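Local coordinates for putative uncharacterized protein (PDB 3FYM), which is of unknown function but probably binds DNA through a helix-turn-helix domain, the soluble N-terminal part of a putative membrane protein, at residues A[2-10]-A[68-76]. Residues are numbered along the deposited sequence; the frame is centred on the assembly and turned at random.
Sequences KTVGEALKG and LIQAHQDEI
Val4 N donates to Glu75 OE1 over 2.8 Å in a nearly straight bond (170°) that uses the syn lone pair of the carboxylate oxygen. The other oxygen, Glu75 OE2, accepts a hydrogen bond from His72 ND1 at 2.7 Å; OE2 sits in the plane of the imidazole, whereas ND1 approaches 39° out of the plane of the carboxylate. This in-plane bond holds the turn of the ring, and the bridging carboxylate ties it to the start of helix 4-14. Val4 lies over one ring face, its CB 4.0 Å from the centroid of His72 in a CH-pi contact. At the ring edge, Lys2 O comes within 3.1 Å of His72 CE1. The two methyls of Val4 diverge: CG2, anti to the backbone N, meets Leu68 CD2 at 3.9 Å, whereas CG1 faces Ile76 CG1. Leu68 CD2 also touches Leu8 CD2 (3.7 Å), and its second methyl, CD1, approaches Ala7 CB, spreading the leucine along one side of the first helix. Around this shell, Asn39 gives a second hydrogen bond to Glu75 OE1 and accepts one from Gly5 N, while Tyr57 and Ile36 pack on Leu8. Thr3 and Glu6 form a capping box, with Thr3 N 3.0 Å from Glu6 OE1 and Glu6 N returning a weak bond to Thr3 OG1. Glu75 thus brings a carboxylate to the capped N-terminus, joining the first and last of the five modelled helices of this helix-turn-helix protein.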
loop_
_atom_site.group_PDB
_atom_site.type_symbol
_atom_site.label_atom_id
_atom_site.label_comp_id
_atom_site.label_asym_id
_atom_site.label_seq_id
_atom_site.Cartn_x
_atom_site.Cartn_y
_atom_site.Cartn_z
ATOM N N LYS A 2 8.086 11.810 3.688
ATOM C CA LYS A 2 8.163 10.421 3.217
ATOM C C LYS A 2 7.036 10.199 2.194
ATOM O O LYS A 2 6.016 10.851 2.233
ATOM C CB LYS A 2 8.019 9.374 4.313
ATOM C CG LYS A 2 6.763 9.427 5.111
ATOM C CD LYS A 2 6.810 9.003 6.580
ATOM C CE LYS A 2 5.506 9.549 7.196
ATOM N NZ LYS A 2 5.431 9.518 8.678
ATOM N N THR A 3 7.249 9.247 1.299
ATOM C CA THR A 3 6.155 8.791 0.444
ATOM C C THR A 3 5.290 7.826 1.217
ATOM O O THR A 3 5.625 7.314 2.271
ATOM C CB THR A 3 6.735 8.080 -0.778
ATOM O OG1 THR A 3 7.518 7.045 -0.336
ATOM C CG2 THR A 3 7.617 8.931 -1.638
ATOM N N VAL A 4 4.104 7.533 0.644
ATOM C CA VAL A 4 3.204 6.562 1.290
ATOM C C VAL A 4 3.880 5.211 1.371
ATOM O O VAL A 4 3.757 4.518 2.356
ATOM C CB VAL A 4 1.847 6.514 0.577
ATOM C CG1 VAL A 4 1.926 5.917 -0.854
ATOM C CG2 VAL A 4 0.877 5.715 1.419
ATOM N N GLY A 5 4.617 4.818 0.329
ATOM C CA GLY A 5 5.249 3.500 0.352
ATOM C C GLY A 5 6.320 3.426 1.407
ATOM O O GLY A 5 6.511 2.405 2.094
ATOM N N GLU A 6 7.070 4.453 1.662
ATOM C CA GLU A 6 8.066 4.552 2.697
ATOM C C GLU A 6 7.413 4.550 4.053
ATOM O O GLU A 6 7.946 3.932 4.997
ATOM C CB GLU A 6 8.915 5.824 2.545
ATOM C CG GLU A 6 9.835 5.802 1.354
ATOM C CD GLU A 6 10.421 7.137 0.944
ATOM O OE1 GLU A 6 10.029 8.221 1.394
ATOM O OE2 GLU A 6 11.323 7.067 0.103
ATOM N N ALA A 7 6.273 5.224 4.197
ATOM C CA ALA A 7 5.557 5.188 5.482
ATOM C C ALA A 7 5.158 3.762 5.813
ATOM O O ALA A 7 5.299 3.280 6.940
ATOM C CB ALA A 7 4.361 6.111 5.463
ATOM N N LEU A 8 4.567 3.058 4.834
ATOM C CA LEU A 8 4.125 1.687 5.034
ATOM C C LEU A 8 5.290 0.750 5.337
ATOM O O LEU A 8 5.266 -0.013 6.294
ATOM C CB LEU A 8 3.333 1.197 3.795
ATOM C CG LEU A 8 1.975 1.868 3.600
ATOM C CD1 LEU A 8 1.470 1.534 2.214
ATOM C CD2 LEU A 8 0.976 1.435 4.675
ATOM N N LYS A 9 6.311 0.823 4.502
ATOM C CA LYS A 9 7.506 -0.045 4.672
ATOM C C LYS A 9 8.159 0.207 6.012
ATOM O O LYS A 9 8.599 -0.728 6.672
ATOM C CB LYS A 9 8.472 0.165 3.526
ATOM C CG LYS A 9 9.691 -0.759 3.543
ATOM C CD LYS A 9 10.597 -0.553 2.366
ATOM C CE LYS A 9 11.738 -1.542 2.310
ATOM N NZ LYS A 9 12.509 -1.349 1.063
ATOM N N GLY A 10 8.297 1.466 6.404
ATOM C CA GLY A 10 8.905 1.803 7.651
ATOM C C GLY A 10 8.184 1.125 8.794
ATOM O O GLY A 10 8.773 0.560 9.739
ATOM N N LEU A 68 -3.935 8.270 6.246
ATOM C CA LEU A 68 -2.698 8.036 5.481
ATOM C C LEU A 68 -2.918 8.400 4.029
ATOM O O LEU A 68 -2.095 9.102 3.423
ATOM C CB LEU A 68 -2.309 6.563 5.616
ATOM C CG LEU A 68 -1.044 6.157 4.836
ATOM C CD1 LEU A 68 0.209 6.732 5.508
ATOM C CD2 LEU A 68 -0.928 4.639 4.660
ATOM N N ILE A 69 -3.995 7.889 3.445
ATOM C CA ILE A 69 -4.311 8.156 2.039
ATOM C C ILE A 69 -4.458 9.660 1.806
ATOM O O ILE A 69 -3.916 10.212 0.857
ATOM C CB ILE A 69 -5.523 7.316 1.608
ATOM C CG1 ILE A 69 -5.164 5.823 1.612
ATOM C CG2 ILE A 69 -6.078 7.779 0.268
ATOM C CD1 ILE A 69 -6.341 4.909 1.774
ATOM N N GLN A 70 -5.192 10.329 2.707
ATOM C CA GLN A 70 -5.384 11.774 2.600
ATOM C C GLN A 70 -4.054 12.537 2.645
ATOM O O GLN A 70 -3.862 13.480 1.922
ATOM C CB GLN A 70 -6.294 12.205 3.766
ATOM C CG GLN A 70 -6.571 13.657 3.830
ATOM C CD GLN A 70 -7.487 13.960 4.999
ATOM O OE1 GLN A 70 -8.655 14.441 4.935
ATOM N NE2 GLN A 70 -6.891 13.736 6.119
ATOM N N ALA A 71 -3.135 12.105 3.501
ATOM C CA ALA A 71 -1.848 12.795 3.640
ATOM C C ALA A 71 -0.959 12.597 2.414
ATOM O O ALA A 71 0.035 13.290 2.253
ATOM C CB ALA A 71 -1.123 12.277 4.882
ATOM N N HIS A 72 -1.229 11.607 1.607
ATOM C CA HIS A 72 -0.422 11.257 0.475
ATOM C C HIS A 72 -1.213 11.231 -0.836
ATOM O O HIS A 72 -0.778 10.606 -1.807
ATOM C CB HIS A 72 0.248 9.880 0.694
ATOM C CG HIS A 72 1.194 9.845 1.844
ATOM N ND1 HIS A 72 2.505 10.259 1.731
ATOM C CD2 HIS A 72 1.008 9.510 3.129
ATOM C CE1 HIS A 72 3.082 10.139 2.922
ATOM N NE2 HIS A 72 2.207 9.696 3.781
ATOM N N GLN A 73 -2.335 11.891 -0.850
ATOM C CA GLN A 73 -3.309 11.703 -1.945
ATOM C C GLN A 73 -2.720 12.067 -3.284
ATOM O O GLN A 73 -3.092 11.459 -4.282
ATOM C CB GLN A 73 -4.551 12.458 -1.604
ATOM C CG GLN A 73 -4.385 13.932 -1.487
ATOM C CD GLN A 73 -5.715 14.434 -0.889
ATOM O OE1 GLN A 73 -5.882 14.860 0.321
ATOM N NE2 GLN A 73 -6.768 14.372 -1.695
ATOM N N ASP A 74 -1.817 13.060 -3.369
ATOM C CA ASP A 74 -1.279 13.433 -4.670
ATOM C C ASP A 74 -0.357 12.382 -5.247
ATOM O O ASP A 74 -0.079 12.404 -6.453
ATOM C CB ASP A 74 -0.538 14.768 -4.607
ATOM C CG ASP A 74 -1.414 15.900 -4.143
ATOM O OD1 ASP A 74 -0.860 16.858 -3.591
ATOM O OD2 ASP A 74 -2.646 15.842 -4.398
ATOM N N GLU A 75 0.150 11.443 -4.429
ATOM C CA GLU A 75 0.977 10.357 -4.867
ATOM C C GLU A 75 0.153 9.167 -5.405
ATOM O O GLU A 75 0.656 8.364 -6.179
ATOM C CB GLU A 75 1.816 9.787 -3.717
ATOM C CG GLU A 75 2.670 10.809 -2.995
ATOM C CD GLU A 75 3.210 10.246 -1.690
ATOM O OE1 GLU A 75 3.451 9.020 -1.590
ATOM O OE2 GLU A 75 3.387 11.025 -0.729
ATOM N N ILE A 76 -1.056 9.021 -4.875
ATOM C CA ILE A 76 -1.806 7.797 -4.999
ATOM C C ILE A 76 -2.789 7.909 -6.127
ATOM O O ILE A 76 -3.639 8.817 -6.120
ATOM C CB ILE A 76 -2.547 7.478 -3.693
ATOM C CG1 ILE A 76 -1.565 7.294 -2.531
ATOM C CG2 ILE A 76 -3.447 6.247 -3.868
ATOM C CD1 ILE A 76 -2.225 7.317 -1.176
#